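Local coordinates for protein beta-N-acetylhexosaminidase (Streptomyces plicatus, PDB 1JAK) that hydrolyses terminal beta-linked N-acetylhexosamine residues, probably by the substrate-assisted mechanism of glycoside hydrolase family 20, at residues 22-34 against 474-488. Sequence-based numbering, arbitrary orientation.
Sequences TPLDRVIPAPASV and WSPASTHDWDTYKVR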
ATOM      1  N   THR A  22      24.817  10.456   5.074  1.00 20.84           N
ATOM      2  CA  THR A  22      24.667   9.287   4.219  1.00 21.96           C
ATOM      3  C   THR A  22      24.660   9.788   2.776  1.00 19.50           C
ATOM      4  O   THR A  22      24.209  10.900   2.502  1.00 18.02           O
ATOM      5  CB  THR A  22      23.345   8.539   4.504  1.00 25.26           C
ATOM      6  OG1 THR A  22      22.233   9.393   4.204  1.00 28.58           O
ATOM      7  CG2 THR A  22      23.274   8.123   5.968  1.00 27.69           C
ATOM      8  N   PRO A  23      25.168   8.973   1.835  1.00 18.22           N
ATOM      9  CA  PRO A  23      25.211   9.361   0.422  1.00 17.08           C
ATOM     10  C   PRO A  23      23.854   9.819  -0.101  1.00 15.48           C
ATOM     11  O   PRO A  23      22.820   9.264   0.265  1.00 16.08           O
ATOM     12  CB  PRO A  23      25.707   8.091  -0.265  1.00 16.77           C
ATOM     13  CG  PRO A  23      26.599   7.487   0.778  1.00 18.38           C
ATOM     14  CD  PRO A  23      25.770   7.643   2.030  1.00 17.86           C
ATOM     15  N   LEU A  24      23.872  10.830  -0.963  1.00 14.33           N
ATOM     16  CA  LEU A  24      22.649  11.386  -1.531  1.00 13.70           C
ATOM     17  C   LEU A  24      21.800  10.371  -2.294  1.00 15.06           C
ATOM     18  O   LEU A  24      20.585  10.528  -2.396  1.00 14.56           O
ATOM     19  CB  LEU A  24      22.997  12.562  -2.452  1.00 14.00           C
ATOM     20  CG  LEU A  24      21.847  13.389  -3.033  1.00 13.83           C
ATOM     21  CD1 LEU A  24      21.088  14.080  -1.908  1.00 13.58           C
ATOM     22  CD2 LEU A  24      22.400  14.424  -4.011  1.00 14.41           C
ATOM     23  N   ASP A  25      22.435   9.327  -2.820  1.00 15.71           N
ATOM     24  CA  ASP A  25      21.715   8.313  -3.589  1.00 16.94           C
ATOM     25  C   ASP A  25      21.230   7.141  -2.743  1.00 16.34           C
ATOM     26  O   ASP A  25      20.516   6.268  -3.242  1.00 15.95           O
ATOM     27  CB  ASP A  25      22.617   7.756  -4.690  1.00 19.79           C
ATOM     28  CG  ASP A  25      23.690   6.831  -4.142  1.00 23.27           C
ATOM     29  OD1 ASP A  25      24.500   7.281  -3.308  1.00 24.01           O
ATOM     30  OD2 ASP A  25      23.721   5.646  -4.539  1.00 27.99           O
ATOM     31  N   ARG A  26      21.614   7.113  -1.474  1.00 15.22           N
ATOM     32  CA  ARG A  26      21.236   6.002  -0.611  1.00 14.72           C
ATOM     33  C   ARG A  26      19.828   6.115  -0.045  1.00 15.37           C
ATOM     34  O   ARG A  26      19.639   6.282   1.162  1.00 14.48           O
ATOM     35  CB  ARG A  26      22.260   5.855   0.519  1.00 16.56           C
ATOM     36  CG  ARG A  26      22.160   4.546   1.289  1.00 18.64           C
ATOM     37  CD  ARG A  26      23.502   4.190   1.913  1.00 22.00           C
ATOM     38  NE  ARG A  26      24.522   3.971   0.888  1.00 24.19           N
ATOM     39  CZ  ARG A  26      25.803   3.724   1.143  1.00 26.89           C
ATOM     40  NH1 ARG A  26      26.236   3.665   2.396  1.00 27.44           N
ATOM     41  NH2 ARG A  26      26.653   3.537   0.143  1.00 28.07           N
ATOM     42  N   VAL A  27      18.839   6.014  -0.928  1.00 12.92           N
ATOM     43  CA  VAL A  27      17.440   6.093  -0.519  1.00 13.28           C
ATOM     44  C   VAL A  27      16.606   5.090  -1.313  1.00 12.01           C
ATOM     45  O   VAL A  27      16.998   4.659  -2.400  1.00 11.17           O
ATOM     46  CB  VAL A  27      16.857   7.507  -0.750  1.00 16.60           C
ATOM     47  CG1 VAL A  27      17.782   8.566  -0.165  1.00 16.57           C
ATOM     48  CG2 VAL A  27      16.646   7.746  -2.216  1.00 18.84           C
ATOM     49  N   ILE A  28      15.457   4.720  -0.760  1.00  9.32           N
ATOM     50  CA  ILE A  28      14.553   3.780  -1.414  1.00  8.80           C
ATOM     51  C   ILE A  28      13.171   4.416  -1.424  1.00  8.64           C
ATOM     52  O   ILE A  28      12.690   4.862  -0.384  1.00  7.11           O
ATOM     53  CB  ILE A  28      14.462   2.440  -0.646  1.00  8.65           C
ATOM     54  CG1 ILE A  28      15.836   1.768  -0.582  1.00  7.42           C
ATOM     55  CG2 ILE A  28      13.460   1.514  -1.335  1.00  8.95           C
ATOM     56  CD1 ILE A  28      15.876   0.538   0.317  1.00  7.21           C
ATOM     57  N   PRO A  29      12.515   4.478  -2.594  1.00  8.83           N
ATOM     58  CA  PRO A  29      12.959   4.007  -3.916  1.00  9.14           C
ATOM     59  C   PRO A  29      14.154   4.789  -4.461  1.00  9.84           C
ATOM     60  O   PRO A  29      14.373   5.945  -4.101  1.00  8.87           O
ATOM     61  CB  PRO A  29      11.727   4.227  -4.796  1.00  9.05           C
ATOM     62  CG  PRO A  29      10.585   4.131  -3.835  1.00  9.32           C
ATOM     63  CD  PRO A  29      11.102   4.890  -2.640  1.00  8.22           C
ATOM     64  N   ALA A  30      14.924   4.158  -5.339  1.00  9.65           N
ATOM     65  CA  ALA A  30      16.059   4.832  -5.954  1.00 10.42           C
ATOM     66  C   ALA A  30      15.489   6.027  -6.723  1.00  9.21           C
ATOM     67  O   ALA A  30      14.530   5.882  -7.479  1.00 10.70           O
ATOM     68  CB  ALA A  30      16.768   3.882  -6.914  1.00  9.95           C
ATOM     69  N   PRO A  31      16.054   7.230  -6.528  1.00  9.26           N
ATOM     70  CA  PRO A  31      15.525   8.386  -7.259  1.00  9.62           C
ATOM     71  C   PRO A  31      15.895   8.313  -8.740  1.00 10.45           C
ATOM     72  O   PRO A  31      16.910   7.713  -9.104  1.00 12.59           O
ATOM     73  CB  PRO A  31      16.187   9.578  -6.561  1.00  9.51           C
ATOM     74  CG  PRO A  31      16.479   9.063  -5.186  1.00  9.46           C
ATOM     75  CD  PRO A  31      16.975   7.663  -5.464  1.00 10.36           C
ATOM     76  N   ALA A  32      15.077   8.930  -9.585  1.00 12.16           N
ATOM     77  CA  ALA A  32      15.307   8.927 -11.027  1.00 12.71           C
ATOM     78  C   ALA A  32      16.644   9.564 -11.394  1.00 14.91           C
ATOM     79  O   ALA A  32      17.321   9.118 -12.323  1.00 14.48           O
ATOM     80  CB  ALA A  32      14.170   9.654 -11.732  1.00 12.70           C
ATOM     81  N   SER A  33      17.023  10.605 -10.661  1.00 13.82           N
ATOM     82  CA  SER A  33      18.281  11.299 -10.917  1.00 14.78           C
ATOM     83  C   SER A  33      18.904  11.816  -9.629  1.00 14.71           C
ATOM     84  O   SER A  33      18.246  12.494  -8.845  1.00 14.61           O
ATOM     85  CB  SER A  33      18.049  12.473 -11.868  1.00 16.93           C
ATOM     86  OG  SER A  33      19.240  13.221 -12.041  1.00 18.88           O
ATOM     87  N   VAL A  34      20.175  11.491  -9.417  1.00 15.55           N
ATOM     88  CA  VAL A  34      20.896  11.933  -8.228  1.00 15.24           C
ATOM     89  C   VAL A  34      22.211  12.568  -8.662  1.00 17.12           C
ATOM     90  O   VAL A  34      23.027  11.932  -9.330  1.00 16.33           O
ATOM     91  CB  VAL A  34      21.206  10.757  -7.276  1.00 16.13           C
ATOM     92  CG1 VAL A  34      21.880  11.278  -6.013  1.00 15.27           C
ATOM     93  CG2 VAL A  34      19.923  10.016  -6.923  1.00 14.51           C
ATOM     94  N   TRP A 474       8.078   2.771  -8.291  1.00  8.06           N
ATOM     95  CA  TRP A 474       8.570   4.133  -8.479  1.00  8.11           C
ATOM     96  C   TRP A 474       9.806   4.376  -9.352  1.00  9.30           C
ATOM     97  O   TRP A 474       9.785   5.227 -10.250  1.00  8.96           O
ATOM     98  CB  TRP A 474       8.811   4.761  -7.093  1.00  8.65           C
ATOM     99  CG  TRP A 474       9.351   6.167  -7.140  1.00  9.37           C
ATOM    100  CD1 TRP A 474      10.619   6.553  -7.489  1.00  9.69           C
ATOM    101  CD2 TRP A 474       8.620   7.374  -6.895  1.00  8.85           C
ATOM    102  NE1 TRP A 474      10.716   7.925  -7.482  1.00  8.81           N
ATOM    103  CE2 TRP A 474       9.505   8.454  -7.122  1.00  8.67           C
ATOM    104  CE3 TRP A 474       7.301   7.650  -6.507  1.00  8.59           C
ATOM    105  CZ2 TRP A 474       9.113   9.789  -6.977  1.00  8.03           C
ATOM    106  CZ3 TRP A 474       6.909   8.981  -6.363  1.00  9.41           C
ATOM    107  CH2 TRP A 474       7.815  10.033  -6.598  1.00  9.88           C
ATOM    108  N   SER A 475      10.876   3.639  -9.078  1.00 10.18           N
ATOM    109  CA  SER A 475      12.149   3.822  -9.769  1.00  9.11           C
ATOM    110  C   SER A 475      12.245   3.432 -11.238  1.00 10.88           C
ATOM    111  O   SER A 475      11.518   2.566 -11.720  1.00  9.69           O
ATOM    112  CB  SER A 475      13.247   3.101  -8.989  1.00  8.88           C
ATOM    113  OG  SER A 475      13.272   3.544  -7.643  1.00  9.06           O
ATOM    114  N   PRO A 476      13.156   4.092 -11.976  1.00 10.54           N
ATOM    115  CA  PRO A 476      13.348   3.795 -13.398  1.00 12.19           C
ATOM    116  C   PRO A 476      13.949   2.398 -13.533  1.00 11.52           C
ATOM    117  O   PRO A 476      14.717   1.963 -12.679  1.00 11.60           O
ATOM    118  CB  PRO A 476      14.330   4.878 -13.850  1.00 13.02           C
ATOM    119  CG  PRO A 476      14.071   6.008 -12.886  1.00 12.71           C
ATOM    120  CD  PRO A 476      13.935   5.277 -11.580  1.00 12.67           C
ATOM    121  N   ALA A 477      13.605   1.697 -14.605  1.00 12.80           N
ATOM    122  CA  ALA A 477      14.137   0.360 -14.817  1.00 14.11           C
ATOM    123  C   ALA A 477      15.664   0.382 -14.800  1.00 14.31           C
ATOM    124  O   ALA A 477      16.301  -0.550 -14.311  1.00 14.46           O
ATOM    125  CB  ALA A 477      13.634  -0.197 -16.143  1.00 14.89           C
ATOM    126  N   SER A 478      16.247   1.458 -15.322  1.00 14.76           N
ATOM    127  CA  SER A 478      17.698   1.583 -15.380  1.00 15.13           C
ATOM    128  C   SER A 478      18.392   1.561 -14.020  1.00 14.95           C
ATOM    129  O   SER A 478      19.588   1.275 -13.941  1.00 15.76           O
ATOM    130  CB  SER A 478      18.086   2.861 -16.131  1.00 16.32           C
ATOM    131  OG  SER A 478      17.604   4.015 -15.471  1.00 16.34           O
ATOM    132  N   THR A 479      17.656   1.856 -12.950  1.00 13.88           N
ATOM    133  CA  THR A 479      18.248   1.862 -11.615  1.00 13.44           C
ATOM    134  C   THR A 479      18.112   0.521 -10.907  1.00 14.26           C
ATOM    135  O   THR A 479      18.692   0.317  -9.840  1.00 14.59           O
ATOM    136  CB  THR A 479      17.606   2.928 -10.708  1.00 13.51           C
ATOM    137  OG1 THR A 479      16.231   2.595 -10.481  1.00 13.20           O
ATOM    138  CG2 THR A 479      17.698   4.307 -11.349  1.00 13.06           C
ATOM    139  N   HIS A 480      17.350  -0.392 -11.500  1.00 13.52           N
ATOM    140  CA  HIS A 480      17.131  -1.705 -10.899  1.00 14.49           C
ATOM    141  C   HIS A 480      18.366  -2.599 -10.941  1.00 14.65           C
ATOM    142  O   HIS A 480      18.909  -2.883 -12.009  1.00 15.52           O
ATOM    143  CB  HIS A 480      15.955  -2.405 -11.587  1.00 13.29           C
ATOM    144  CG  HIS A 480      15.546  -3.684 -10.927  1.00 14.44           C
ATOM    145  ND1 HIS A 480      16.205  -4.877 -11.139  1.00 15.41           N
ATOM    146  CD2 HIS A 480      14.565  -3.948 -10.031  1.00 13.07           C
ATOM    147  CE1 HIS A 480      15.646  -5.822 -10.401  1.00 15.31           C
ATOM    148  NE2 HIS A 480      14.650  -5.284  -9.719  1.00 13.32           N
ATOM    149  N   ASP A 481      18.801  -3.040  -9.763  1.00 13.72           N
ATOM    150  CA  ASP A 481      19.970  -3.902  -9.631  1.00 14.56           C
ATOM    151  C   ASP A 481      20.066  -4.396  -8.195  1.00 13.61           C
ATOM    152  O   ASP A 481      20.267  -3.605  -7.276  1.00 14.61           O
ATOM    153  CB  ASP A 481      21.245  -3.135  -9.986  1.00 15.98           C
ATOM    154  CG  ASP A 481      22.486  -3.993  -9.868  1.00 19.02           C
ATOM    155  OD1 ASP A 481      22.596  -4.983 -10.623  1.00 19.83           O
ATOM    156  OD2 ASP A 481      23.348  -3.682  -9.019  1.00 19.11           O
ATOM    157  N   TRP A 482      19.933  -5.704  -8.004  1.00 13.52           N
ATOM    158  CA  TRP A 482      19.985  -6.281  -6.668  1.00 13.06           C
ATOM    159  C   TRP A 482      21.264  -6.001  -5.883  1.00 14.29           C
ATOM    160  O   TRP A 482      21.202  -5.597  -4.723  1.00 13.26           O
ATOM    161  CB  TRP A 482      19.746  -7.795  -6.735  1.00 13.17           C
ATOM    162  CG  TRP A 482      19.998  -8.479  -5.429  1.00 12.25           C
ATOM    163  CD1 TRP A 482      21.036  -9.314  -5.127  1.00 12.60           C
ATOM    164  CD2 TRP A 482      19.238  -8.332  -4.224  1.00 12.81           C
ATOM    165  NE1 TRP A 482      20.972  -9.692  -3.809  1.00 13.85           N
ATOM    166  CE2 TRP A 482      19.878  -9.104  -3.230  1.00 12.91           C
ATOM    167  CE3 TRP A 482      18.079  -7.619  -3.886  1.00 12.31           C
ATOM    168  CZ2 TRP A 482      19.399  -9.184  -1.916  1.00 13.77           C
ATOM    169  CZ3 TRP A 482      17.602  -7.698  -2.578  1.00 11.85           C
ATOM    170  CH2 TRP A 482      18.265  -8.477  -1.610  1.00 12.45           C
ATOM    171  N   ASP A 483      22.421  -6.212  -6.503  1.00 14.46           N
ATOM    172  CA  ASP A 483      23.681  -5.994  -5.798  1.00 16.62           C
ATOM    173  C   ASP A 483      23.833  -4.601  -5.202  1.00 15.62           C
ATOM    174  O   ASP A 483      24.408  -4.451  -4.122  1.00 16.73           O
ATOM    175  CB  ASP A 483      24.873  -6.303  -6.708  1.00 19.88           C
ATOM    176  CG  ASP A 483      25.023  -7.787  -6.987  1.00 24.00           C
ATOM    177  OD1 ASP A 483      24.592  -8.597  -6.139  1.00 25.92           O
ATOM    178  OD2 ASP A 483      25.586  -8.144  -8.042  1.00 26.44           O
ATOM    179  N   THR A 484      23.329  -3.583  -5.891  1.00 14.51           N
ATOM    180  CA  THR A 484      23.434  -2.226  -5.370  1.00 14.60           C
ATOM    181  C   THR A 484      22.222  -1.879  -4.509  1.00 13.91           C
ATOM    182  O   THR A 484      22.331  -1.107  -3.559  1.00 13.12           O
ATOM    183  CB  THR A 484      23.599  -1.182  -6.503  1.00 16.37           C
ATOM    184  OG1 THR A 484      22.551  -1.332  -7.466  1.00 17.05           O
ATOM    185  CG2 THR A 484      24.947  -1.365  -7.194  1.00 18.06           C
ATOM    186  N   TYR A 485      21.069  -2.459  -4.833  1.00 12.78           N
ATOM    187  CA  TYR A 485      19.863  -2.207  -4.050  1.00 11.53           C
ATOM    188  C   TYR A 485      20.023  -2.748  -2.630  1.00 11.59           C
ATOM    189  O   TYR A 485      19.631  -2.094  -1.662  1.00 10.49           O
ATOM    190  CB  TYR A 485      18.637  -2.874  -4.689  1.00 11.48           C
ATOM    191  CG  TYR A 485      17.404  -2.804  -3.806  1.00  9.55           C
ATOM    192  CD1 TYR A 485      16.731  -1.597  -3.612  1.00  9.77           C
ATOM    193  CD2 TYR A 485      16.954  -3.928  -3.111  1.00  9.48           C
ATOM    194  CE1 TYR A 485      15.642  -1.507  -2.742  1.00  8.65           C
ATOM    195  CE2 TYR A 485      15.864  -3.850  -2.234  1.00  9.57           C
ATOM    196  CZ  TYR A 485      15.218  -2.636  -2.056  1.00  8.63           C
ATOM    197  OH  TYR A 485      14.163  -2.538  -1.178  1.00  8.94           O
ATOM    198  N   LYS A 486      20.596  -3.942  -2.504  1.00 10.71           N
ATOM    199  CA  LYS A 486      20.758  -4.547  -1.188  1.00 11.78           C
ATOM    200  C   LYS A 486      21.580  -3.682  -0.243  1.00 11.68           C
ATOM    201  O   LYS A 486      21.428  -3.778   0.977  1.00 11.59           O
ATOM    202  CB  LYS A 486      21.373  -5.948  -1.298  1.00 13.07           C
ATOM    203  CG  LYS A 486      22.828  -5.997  -1.715  1.00 14.38           C
ATOM    204  CD  LYS A 486      23.282  -7.448  -1.840  1.00 16.12           C
ATOM    205  CE  LYS A 486      24.750  -7.546  -2.223  1.00 17.55           C
ATOM    206  NZ  LYS A 486      25.180  -8.965  -2.357  1.00 18.89           N
ATOM    207  N   VAL A 487      22.445  -2.836  -0.797  1.00 11.88           N
ATOM    208  CA  VAL A 487      23.255  -1.951   0.035  1.00 12.08           C
ATOM    209  C   VAL A 487      22.372  -0.828   0.567  1.00 11.33           C
ATOM    210  O   VAL A 487      22.507  -0.413   1.718  1.00 11.28           O
ATOM    211  CB  VAL A 487      24.431  -1.340  -0.755  1.00 13.20           C
ATOM    212  CG1 VAL A 487      25.164  -0.325   0.111  1.00 14.78           C
ATOM    213  CG2 VAL A 487      25.385  -2.441  -1.193  1.00 14.76           C
ATOM    214  N   ARG A 488      21.470  -0.337  -0.277  1.00 10.65           N
ATOM    215  CA  ARG A 488      20.556   0.722   0.130  1.00 10.93           C
ATOM    216  C   ARG A 488      19.545   0.164   1.128  1.00 11.14           C
ATOM    217  O   ARG A 488      19.103   0.870   2.037  1.00 10.60           O
ATOM    218  CB  ARG A 488      19.846   1.313  -1.095  1.00 10.67           C
ATOM    219  CG  ARG A 488      20.779   2.145  -1.978  1.00 11.64           C
ATOM    220  CD  ARG A 488      20.049   2.866  -3.109  1.00 11.38           C
ATOM    221  NE  ARG A 488      19.722   1.988  -4.232  1.00 10.49           N
ATOM    222  CZ  ARG A 488      18.487   1.632  -4.572  1.00 10.46           C
ATOM    223  NH1 ARG A 488      17.448   2.073  -3.874  1.00 10.18           N
ATOM    224  NH2 ARG A 488      18.288   0.844  -5.622  1.00 10.11           N
TER
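Ala30 CB sits over one face of the Arg488 guanidinium, toward its rim and 3.3 Å above the plane, while Val27 O lies at the edge. Val487 CG1 covers one face of the Arg26 guanidinium and Pro23 CG the opposite one. Ala30 O comes to the edge of the Trp474 ring near CD1; Ile28 CG2 lies in plane at the edge of Tyr485. Ile28 crosses that tyrosine at about a right angle, Ile28 CD1 3.7 Å from Tyr485 CE1.

A bend at chi3 (-78°) turns the Arg488 head back to the 22-34 loop, where NH1 donates to Val27 O over 3.0 Å. The bond is bent (139° at the hydrogen), and NH1 also forms a salt bridge with Glu471, which accepts from Ala30 N. Replacing Arg488 by alanine is likely to leave Val27 O without this donor and Glu471 without this positive partner. Ser475 OG donates to a lone pair of Ala30 O at 2.7 Å, and Pro29 CB packs 3.7 Å from Trp474 CD1.

The contact illustrates how side-chain donors to backbone carbonyls hold an irregular loop, here joining the N-terminal domain to helices 465-474 and 482-490, beyond the last barrel strand, 440-447, of the family 20 fold.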